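Putative glucarate dehydratase (Pseudomonas fluorescens, PDB 4IT1) probably catalyses the magnesium-dependent dehydration of D-glucarate to 5-dehydro-4-deoxy-D-glucarate, as a member of the mandelate racemase/muconate lactonizing enzyme family. Local coordinates at residues A[135-140]-A[321-326]; A[314-319]-A[341-346]. One frame throughout, in Å; residues are numbered along the deposited sequence.

Contact 1. Residues A[135-140]-A[321-326]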
ATOM      1  N   ALA A 135     -11.379  13.029   0.284  1.00 65.54           N
ATOM      2  CA  ALA A 135     -12.070  14.056  -0.500  1.00 62.65           C
ATOM      3  C   ALA A 135     -11.086  14.887  -1.333  1.00 63.77           C
ATOM      4  O   ALA A 135     -11.292  15.095  -2.537  1.00 57.37           O
ATOM      5  CB  ALA A 135     -12.896  14.951   0.410  1.00 65.91           C
ATOM      6  N   PHE A 136     -10.009  15.327  -0.685  1.00 56.83           N
ATOM      7  CA  PHE A 136      -8.999  16.154  -1.322  1.00 60.87           C
ATOM      8  C   PHE A 136      -7.900  15.354  -2.031  1.00 69.31           C
ATOM      9  O   PHE A 136      -7.393  15.792  -3.068  1.00 61.97           O
ATOM     10  CB  PHE A 136      -8.409  17.137  -0.311  1.00 61.15           C
ATOM     11  CG  PHE A 136      -9.407  18.139   0.201  1.00 77.00           C
ATOM     12  CD1 PHE A 136     -10.084  18.983  -0.679  1.00 78.99           C
ATOM     13  CD2 PHE A 136      -9.680  18.239   1.560  1.00 85.79           C
ATOM     14  CE1 PHE A 136     -11.010  19.906  -0.213  1.00 84.00           C
ATOM     15  CE2 PHE A 136     -10.604  19.163   2.034  1.00 85.95           C
ATOM     16  CZ  PHE A 136     -11.269  19.997   1.146  1.00 89.82           C
ATOM     17  N   GLU A 137      -7.544  14.192  -1.474  1.00 67.32           N
ATOM     18  CA  GLU A 137      -6.546  13.298  -2.079  1.00 66.10           C
ATOM     19  C   GLU A 137      -6.840  13.074  -3.560  1.00 56.63           C
ATOM     20  O   GLU A 137      -5.954  13.232  -4.398  1.00 56.51           O
ATOM     21  CB  GLU A 137      -6.474  11.957  -1.325  1.00 62.89           C
ATOM     22  CG  GLU A 137      -5.273  11.079  -1.678  1.00 54.70           C
ATOM     23  CD  GLU A 137      -5.640   9.786  -2.411  1.00 58.07           C
ATOM     24  OE1 GLU A 137      -6.758   9.665  -2.960  1.00 55.31           O
ATOM     25  OE2 GLU A 137      -4.793   8.870  -2.446  1.00 60.61           O
ATOM     26  N   VAL A 138      -8.090  12.732  -3.869  1.00 50.28           N
ATOM     27  CA  VAL A 138      -8.527  12.521  -5.245  1.00 57.52           C
ATOM     28  C   VAL A 138      -8.237  13.756  -6.103  1.00 67.07           C
ATOM     29  O   VAL A 138      -7.644  13.638  -7.176  1.00 68.77           O
ATOM     30  CB  VAL A 138     -10.015  12.100  -5.311  1.00 54.54           C
ATOM     31  CG1 VAL A 138     -10.530  12.073  -6.745  1.00 46.46           C
ATOM     32  CG2 VAL A 138     -10.205  10.737  -4.658  1.00 46.38           C
ATOM     33  N   ALA A 139      -8.616  14.934  -5.615  1.00 71.00           N
ATOM     34  CA  ALA A 139      -8.391  16.181  -6.346  1.00 61.77           C
ATOM     35  C   ALA A 139      -6.910  16.497  -6.523  1.00 66.05           C
ATOM     36  O   ALA A 139      -6.497  16.941  -7.595  1.00 74.55           O
ATOM     37  CB  ALA A 139      -9.112  17.331  -5.666  1.00 69.74           C
ATOM     38  N   PHE A 140      -6.121  16.263  -5.473  1.00 61.27           N
ATOM     39  CA  PHE A 140      -4.660  16.388  -5.528  1.00 59.65           C
ATOM     40  C   PHE A 140      -4.024  15.484  -6.592  1.00 67.33           C
ATOM     41  O   PHE A 140      -3.042  15.867  -7.228  1.00 64.58           O
ATOM     42  CB  PHE A 140      -4.050  16.015  -4.182  1.00 60.36           C
ATOM     43  CG  PHE A 140      -3.883  17.163  -3.233  1.00 58.07           C
ATOM     44  CD1 PHE A 140      -4.970  17.938  -2.841  1.00 59.25           C
ATOM     45  CD2 PHE A 140      -2.635  17.434  -2.680  1.00 55.35           C
ATOM     46  CE1 PHE A 140      -4.806  18.981  -1.937  1.00 55.00           C
ATOM     47  CE2 PHE A 140      -2.464  18.475  -1.780  1.00 55.61           C
ATOM     48  CZ  PHE A 140      -3.552  19.245  -1.403  1.00 52.83           C
ATOM     49  N   GLY A 321      -9.085   7.390   0.457  1.00 49.41           N
ATOM     50  CA  GLY A 321      -8.584   7.734  -0.871  1.00 63.72           C
ATOM     51  C   GLY A 321      -8.087   6.572  -1.717  1.00 61.40           C
ATOM     52  O   GLY A 321      -8.326   5.400  -1.408  1.00 57.67           O
ATOM     53  N   LEU A 322      -7.372   6.912  -2.784  1.00 63.36           N
ATOM     54  CA  LEU A 322      -7.063   5.949  -3.835  1.00 51.07           C
ATOM     55  C   LEU A 322      -5.873   5.069  -3.494  1.00 45.88           C
ATOM     56  O   LEU A 322      -5.925   3.862  -3.703  1.00 48.66           O
ATOM     57  CB  LEU A 322      -6.879   6.657  -5.181  1.00 51.91           C
ATOM     58  CG  LEU A 322      -8.059   7.518  -5.658  1.00 49.35           C
ATOM     59  CD1 LEU A 322      -7.747   8.161  -6.997  1.00 56.10           C
ATOM     60  CD2 LEU A 322      -9.365   6.735  -5.748  1.00 50.30           C
ATOM     61  N   ARG A 323      -4.820   5.670  -2.951  1.00 42.90           N
ATOM     62  CA  ARG A 323      -3.633   4.924  -2.565  1.00 51.84           C
ATOM     63  C   ARG A 323      -3.886   4.006  -1.371  1.00 64.20           C
ATOM     64  O   ARG A 323      -3.320   2.907  -1.303  1.00 62.08           O
ATOM     65  CB  ARG A 323      -2.450   5.858  -2.305  1.00 49.32           C
ATOM     66  CG  ARG A 323      -1.817   6.374  -3.589  1.00 58.66           C
ATOM     67  CD  ARG A 323      -0.610   7.263  -3.333  1.00 57.19           C
ATOM     68  NE  ARG A 323      -0.132   7.848  -4.586  1.00 68.19           N
ATOM     69  CZ  ARG A 323       0.792   8.802  -4.684  1.00 70.94           C
ATOM     70  NH1 ARG A 323       1.366   9.310  -3.600  1.00 72.73           N
ATOM     71  NH2 ARG A 323       1.149   9.250  -5.878  1.00 65.93           N
ATOM     72  N   ASP A 324      -4.738   4.454  -0.447  1.00 56.99           N
ATOM     73  CA  ASP A 324      -5.124   3.646   0.712  1.00 54.38           C
ATOM     74  C   ASP A 324      -5.941   2.436   0.272  1.00 48.76           C
ATOM     75  O   ASP A 324      -5.812   1.347   0.838  1.00 55.99           O
ATOM     76  CB  ASP A 324      -5.913   4.485   1.735  1.00 60.10           C
ATOM     77  CG  ASP A 324      -5.013   5.317   2.648  1.00 63.68           C
ATOM     78  OD1 ASP A 324      -3.767   5.209   2.567  1.00 63.38           O
ATOM     79  OD2 ASP A 324      -5.561   6.087   3.464  1.00 74.98           O
ATOM     80  N   THR A 325      -6.783   2.644  -0.737  1.00 42.97           N
ATOM     81  CA  THR A 325      -7.559   1.571  -1.357  1.00 50.06           C
ATOM     82  C   THR A 325      -6.667   0.487  -2.010  1.00 57.25           C
ATOM     83  O   THR A 325      -7.010  -0.704  -1.995  1.00 46.45           O
ATOM     84  CB  THR A 325      -8.557   2.146  -2.378  1.00 48.15           C
ATOM     85  OG1 THR A 325      -9.501   2.983  -1.696  1.00 48.53           O
ATOM     86  CG2 THR A 325      -9.317   1.057  -3.075  1.00 48.07           C
ATOM     87  N   GLN A 326      -5.527   0.907  -2.561  1.00 48.38           N
ATOM     88  CA  GLN A 326      -4.571  -0.017  -3.168  1.00 54.69           C
ATOM     89  C   GLN A 326      -3.900  -0.831  -2.072  1.00 51.19           C
ATOM     90  O   GLN A 326      -3.757  -2.056  -2.186  1.00 52.16           O
ATOM     91  CB  GLN A 326      -3.506   0.738  -3.968  1.00 52.03           C
ATOM     92  CG  GLN A 326      -4.026   1.512  -5.165  1.00 58.57           C
ATOM     93  CD  GLN A 326      -2.900   2.068  -6.010  1.00 61.46           C
ATOM     94  OE1 GLN A 326      -2.304   1.356  -6.817  1.00 63.36           O
ATOM     95  NE2 GLN A 326      -2.600   3.344  -5.827  1.00 56.42           N
TER
HETATM   96  O   HOH W   1      -5.163   7.128  -0.182  1.00 49.22           O
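The helix carrying Glu137 and Val138 runs nearly square to the one that starts at Leu322, with the short axes 101° apart and 10.6 Å at closest approach. The carboxylate of Glu137 sits at the first turn of that second helix. Its CG lies anti to the backbone N (chi1 -167°) and the chain bends at chi2, which brings the two oxygens up to the backbone N-H groups of that turn. Glu137 OE1 accepts from Leu322 N at 2.8 Å, on the syn side but 30° out of the carboxylate plane. Glu137 OE2 offers its syn lone pair to Arg323 N at 3.2 Å, in an almost straight bond. A water bridges OE2 to Asp324 N, so one buried carboxylate serves three successive backbone N-H groups, two directly and the third through the water. Here helix 128-148, in the N-terminal capping domain of the enolase-superfamily fold, meets helix 322-334 of the barrel domain, and the amino end of the latter would probably favour the negative charge. Gly321, the N-cap, brings its CA within 3.4 Å of Glu137 OE1; a CB there would clash with that oxygen. Beside the polar grip, Val138 CG2 packs on Leu322 CG at 4.0 Å, the side chains crossing at about a right angle. Val138 also touches Ala353, and Leu322 touches Val357, both on helix 348-360.

Contact 2. Residues A[314-319]-A[341-346]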
ATOM      1  N   ALA A 314     -14.345  -2.482  -0.838  1.00 49.80           N
ATOM      2  CA  ALA A 314     -13.700  -1.192  -0.626  1.00 49.74           C
ATOM      3  C   ALA A 314     -14.540  -0.038  -1.182  1.00 49.16           C
ATOM      4  O   ALA A 314     -15.473  -0.252  -1.960  1.00 52.90           O
ATOM      5  CB  ALA A 314     -12.309  -1.190  -1.248  1.00 46.73           C
ATOM      6  N   ASP A 315     -14.192   1.177  -0.768  1.00 47.57           N
ATOM      7  CA  ASP A 315     -14.906   2.407  -1.118  1.00 45.51           C
ATOM      8  C   ASP A 315     -13.925   3.515  -0.794  1.00 49.20           C
ATOM      9  O   ASP A 315     -13.621   3.755   0.379  1.00 51.05           O
ATOM     10  CB  ASP A 315     -16.176   2.550  -0.275  1.00 49.93           C
ATOM     11  CG  ASP A 315     -17.041   3.737  -0.684  1.00 52.58           C
ATOM     12  OD1 ASP A 315     -16.496   4.808  -1.028  1.00 50.31           O
ATOM     13  OD2 ASP A 315     -18.287   3.592  -0.639  1.00 50.21           O
ATOM     14  N   HIS A 316     -13.402   4.166  -1.831  1.00 42.44           N
ATOM     15  CA  HIS A 316     -12.273   5.071  -1.655  1.00 42.90           C
ATOM     16  C   HIS A 316     -12.655   6.290  -0.818  1.00 42.55           C
ATOM     17  O   HIS A 316     -11.783   6.964  -0.260  1.00 45.59           O
ATOM     18  CB  HIS A 316     -11.705   5.507  -3.010  1.00 46.80           C
ATOM     19  CG  HIS A 316     -12.583   6.460  -3.763  1.00 46.69           C
ATOM     20  ND1 HIS A 316     -13.623   6.039  -4.566  1.00 45.71           N
ATOM     21  CD2 HIS A 316     -12.575   7.813  -3.834  1.00 42.73           C
ATOM     22  CE1 HIS A 316     -14.214   7.091  -5.105  1.00 46.03           C
ATOM     23  NE2 HIS A 316     -13.599   8.181  -4.674  1.00 48.54           N
ATOM     24  N   HIS A 317     -13.957   6.559  -0.744  1.00 46.85           N
ATOM     25  CA  HIS A 317     -14.463   7.737  -0.052  1.00 53.92           C
ATOM     26  C   HIS A 317     -14.160   7.692   1.429  1.00 52.47           C
ATOM     27  O   HIS A 317     -13.742   8.697   2.007  1.00 55.48           O
ATOM     28  CB  HIS A 317     -15.961   7.880  -0.255  1.00 47.18           C
ATOM     29  CG  HIS A 317     -16.358   8.075  -1.681  1.00 59.22           C
ATOM     30  ND1 HIS A 317     -17.092   7.144  -2.381  1.00 57.92           N
ATOM     31  CD2 HIS A 317     -16.132   9.100  -2.537  1.00 49.93           C
ATOM     32  CE1 HIS A 317     -17.305   7.587  -3.606  1.00 61.48           C
ATOM     33  NE2 HIS A 317     -16.730   8.770  -3.727  1.00 63.83           N
ATOM     34  N   TYR A 318     -14.361   6.533   2.047  1.00 50.52           N
ATOM     35  CA  TYR A 318     -14.147   6.446   3.491  1.00 49.79           C
ATOM     36  C   TYR A 318     -12.922   5.663   3.912  1.00 51.53           C
ATOM     37  O   TYR A 318     -12.476   5.782   5.051  1.00 52.62           O
ATOM     38  CB  TYR A 318     -15.404   5.988   4.238  1.00 40.37           C
ATOM     39  CG  TYR A 318     -15.928   4.621   3.900  1.00 39.83           C
ATOM     40  CD1 TYR A 318     -15.333   3.469   4.422  1.00 38.18           C
ATOM     41  CD2 TYR A 318     -17.063   4.476   3.115  1.00 38.62           C
ATOM     42  CE1 TYR A 318     -15.837   2.211   4.132  1.00 37.94           C
ATOM     43  CE2 TYR A 318     -17.578   3.218   2.823  1.00 44.67           C
ATOM     44  CZ  TYR A 318     -16.955   2.090   3.327  1.00 38.14           C
ATOM     45  OH  TYR A 318     -17.467   0.838   3.040  1.00 44.70           O
ATOM     46  N   TRP A 319     -12.354   4.883   2.999  1.00 52.52           N
ATOM     47  CA  TRP A 319     -11.126   4.162   3.324  1.00 43.13           C
ATOM     48  C   TRP A 319      -9.895   5.051   3.321  1.00 41.50           C
ATOM     49  O   TRP A 319      -8.819   4.631   3.753  1.00 47.64           O
ATOM     50  CB  TRP A 319     -10.934   2.966   2.409  1.00 44.00           C
ATOM     51  CG  TRP A 319     -11.592   1.752   2.926  1.00 39.05           C
ATOM     52  CD1 TRP A 319     -12.867   1.337   2.670  1.00 39.54           C
ATOM     53  CD2 TRP A 319     -11.013   0.772   3.794  1.00 33.80           C
ATOM     54  NE1 TRP A 319     -13.121   0.153   3.328  1.00 39.03           N
ATOM     55  CE2 TRP A 319     -11.992  -0.222   4.012  1.00 36.53           C
ATOM     56  CE3 TRP A 319      -9.755   0.627   4.391  1.00 41.09           C
ATOM     57  CZ2 TRP A 319     -11.755  -1.349   4.806  1.00 34.51           C
ATOM     58  CZ3 TRP A 319      -9.515  -0.505   5.184  1.00 39.35           C
ATOM     59  CH2 TRP A 319     -10.517  -1.468   5.392  1.00 33.18           C
ATOM     60  N   MET A 341     -14.937  -2.961  -5.463  1.00 56.61           N
ATOM     61  CA  MET A 341     -15.051  -1.553  -5.122  1.00 52.29           C
ATOM     62  C   MET A 341     -16.528  -1.176  -5.023  1.00 50.89           C
ATOM     63  O   MET A 341     -17.392  -1.899  -5.525  1.00 47.20           O
ATOM     64  CB  MET A 341     -14.340  -0.715  -6.179  1.00 57.94           C
ATOM     65  CG  MET A 341     -13.475   0.398  -5.628  1.00 68.21           C
ATOM     66  SD  MET A 341     -11.946  -0.202  -4.899  1.00 82.90           S
ATOM     67  CE  MET A 341     -11.361  -1.338  -6.158  1.00 83.37           C
ATOM     68  N   HIS A 342     -16.815  -0.057  -4.363  1.00 44.72           N
ATOM     69  CA  HIS A 342     -18.196   0.356  -4.109  1.00 48.37           C
ATOM     70  C   HIS A 342     -18.285   1.874  -4.005  1.00 45.38           C
ATOM     71  O   HIS A 342     -17.313   2.535  -3.630  1.00 44.68           O
ATOM     72  CB  HIS A 342     -18.731  -0.306  -2.824  1.00 47.39           C
ATOM     73  CG  HIS A 342     -19.940   0.370  -2.245  1.00 50.04           C
ATOM     74  ND1 HIS A 342     -19.869   1.570  -1.569  1.00 46.92           N
ATOM     75  CD2 HIS A 342     -21.248   0.017  -2.242  1.00 48.76           C
ATOM     76  CE1 HIS A 342     -21.081   1.931  -1.184  1.00 46.22           C
ATOM     77  NE2 HIS A 342     -21.935   1.006  -1.579  1.00 46.95           N
ATOM     78  N   SER A 343     -19.447   2.413  -4.371  1.00 47.93           N
ATOM     79  CA  SER A 343     -19.798   3.820  -4.123  1.00 53.09           C
ATOM     80  C   SER A 343     -21.303   3.979  -4.201  1.00 54.86           C
ATOM     81  O   SER A 343     -21.958   3.372  -5.057  1.00 54.40           O
ATOM     82  CB  SER A 343     -19.112   4.763  -5.105  1.00 52.87           C
ATOM     83  OG  SER A 343     -17.705   4.732  -4.924  1.00 54.97           O
ATOM     84  N   ASN A 344     -21.850   4.772  -3.286  1.00 55.63           N
ATOM     85  CA  ASN A 344     -23.292   4.977  -3.211  1.00 55.54           C
ATOM     86  C   ASN A 344     -23.643   6.455  -3.353  1.00 53.83           C
ATOM     87  O   ASN A 344     -22.799   7.314  -3.072  1.00 46.37           O
ATOM     88  CB  ASN A 344     -23.849   4.397  -1.904  1.00 57.66           C
ATOM     89  CG  ASN A 344     -23.367   5.147  -0.673  1.00 54.43           C
ATOM     90  OD1 ASN A 344     -22.165   5.293  -0.442  1.00 55.87           O
ATOM     91  ND2 ASN A 344     -24.312   5.629   0.122  1.00 48.74           N
ATOM     92  N   SER A 345     -24.875   6.735  -3.797  1.00 56.55           N
ATOM     93  CA  SER A 345     -25.393   8.108  -3.954  1.00 63.62           C
ATOM     94  C   SER A 345     -24.315   9.098  -4.386  1.00 60.59           C
ATOM     95  O   SER A 345     -23.946  10.013  -3.644  1.00 55.15           O
ATOM     96  CB  SER A 345     -26.105   8.585  -2.679  1.00 64.33           C
ATOM     97  OG  SER A 345     -27.390   7.993  -2.577  1.00 72.88           O
ATOM     98  N   HIS A 346     -23.817   8.892  -5.603  1.00 66.47           N
ATOM     99  CA  HIS A 346     -22.649   9.606  -6.100  1.00 62.18           C
ATOM    100  C   HIS A 346     -22.862  10.068  -7.540  1.00 66.46           C
ATOM    101  O   HIS A 346     -23.796   9.630  -8.222  1.00 63.09           O
ATOM    102  CB  HIS A 346     -21.425   8.689  -6.041  1.00 61.12           C
ATOM    103  CG  HIS A 346     -21.535   7.500  -6.943  1.00 66.80           C
ATOM    104  ND1 HIS A 346     -20.942   7.453  -8.185  1.00 56.86           N
ATOM    105  CD2 HIS A 346     -22.209   6.333  -6.802  1.00 65.45           C
ATOM    106  CE1 HIS A 346     -21.228   6.300  -8.761  1.00 65.41           C
ATOM    107  NE2 HIS A 346     -21.996   5.602  -7.944  1.00 65.76           N
TER
HETATM  108  O   HOH W   2     -19.557   6.121   0.092  1.00 50.70           O
HETATM  109  O   HOH W   3     -14.940   3.684  -4.370  1.00 59.58           O
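At the C-terminal ends of barrel strands 311-314 and 338-341, where enolase-superfamily enzymes keep their catalytic groups, Asp315 hydrogen-bonds His342, the predicted proton acceptor. His342 ND1 gives its N-H to Asp315 OD2 at 2.7 Å, in a somewhat bent bond. The oxygen sits in the imidazole plane, but the donor comes to it on the anti side, 33° out of the carboxylate plane, and ring and carboxylate are turned 49° against each other. This His-carboxylate pair lies beside the metal site: the His342 side chain is about 4 Å from that of Asn291 and about 5 Å from the bound magnesium ion. The other oxygen, Asp315 OD1, accepts twice: from His317 N at 3.1 Å, the capping bond of the short helix, and from His317 ND1 at 2.8 Å, on the syn lone pair. The NE2 of His317 is bonded in turn to Ser350. An alanine at Asp315 would probably leave His342 ND1 and both His317 donors without their shared carboxylate, and the His342 ring less firmly set. Ala314 CB packs on Met341 SD, on the neighbouring strand, at 3.8 Å. One water joins Asp315 OD2 to Asn344 OD1, and another ties His316 N to His342 O. Ser343 OG, which donates to His342 O, lies at the edge of the His317 ring near its plane, 3.2 Å from His317 CE1.

From the N terminus, the chain first lays down 135-140 on helix 128-148, then builds most of the barrel before 314-319 and 321-326 follow almost back to back. Contact 1 closes there, a loop of 180 intervening residues that joins the N-terminal capping domain to the barrel domain. Contact 2 opens at 314-319, inside that loop, and closes past its end at 341-346, after helix 322-334 and strand 338-341, so the two cross. It ties neighbouring strand ends beside the metal site. The centres of the two contacts are about 11 Å apart, and the contacts touch: Gly321 N probably hydrogen-bonds His316 O, and Thr325 CG2 packs on Met341 SD.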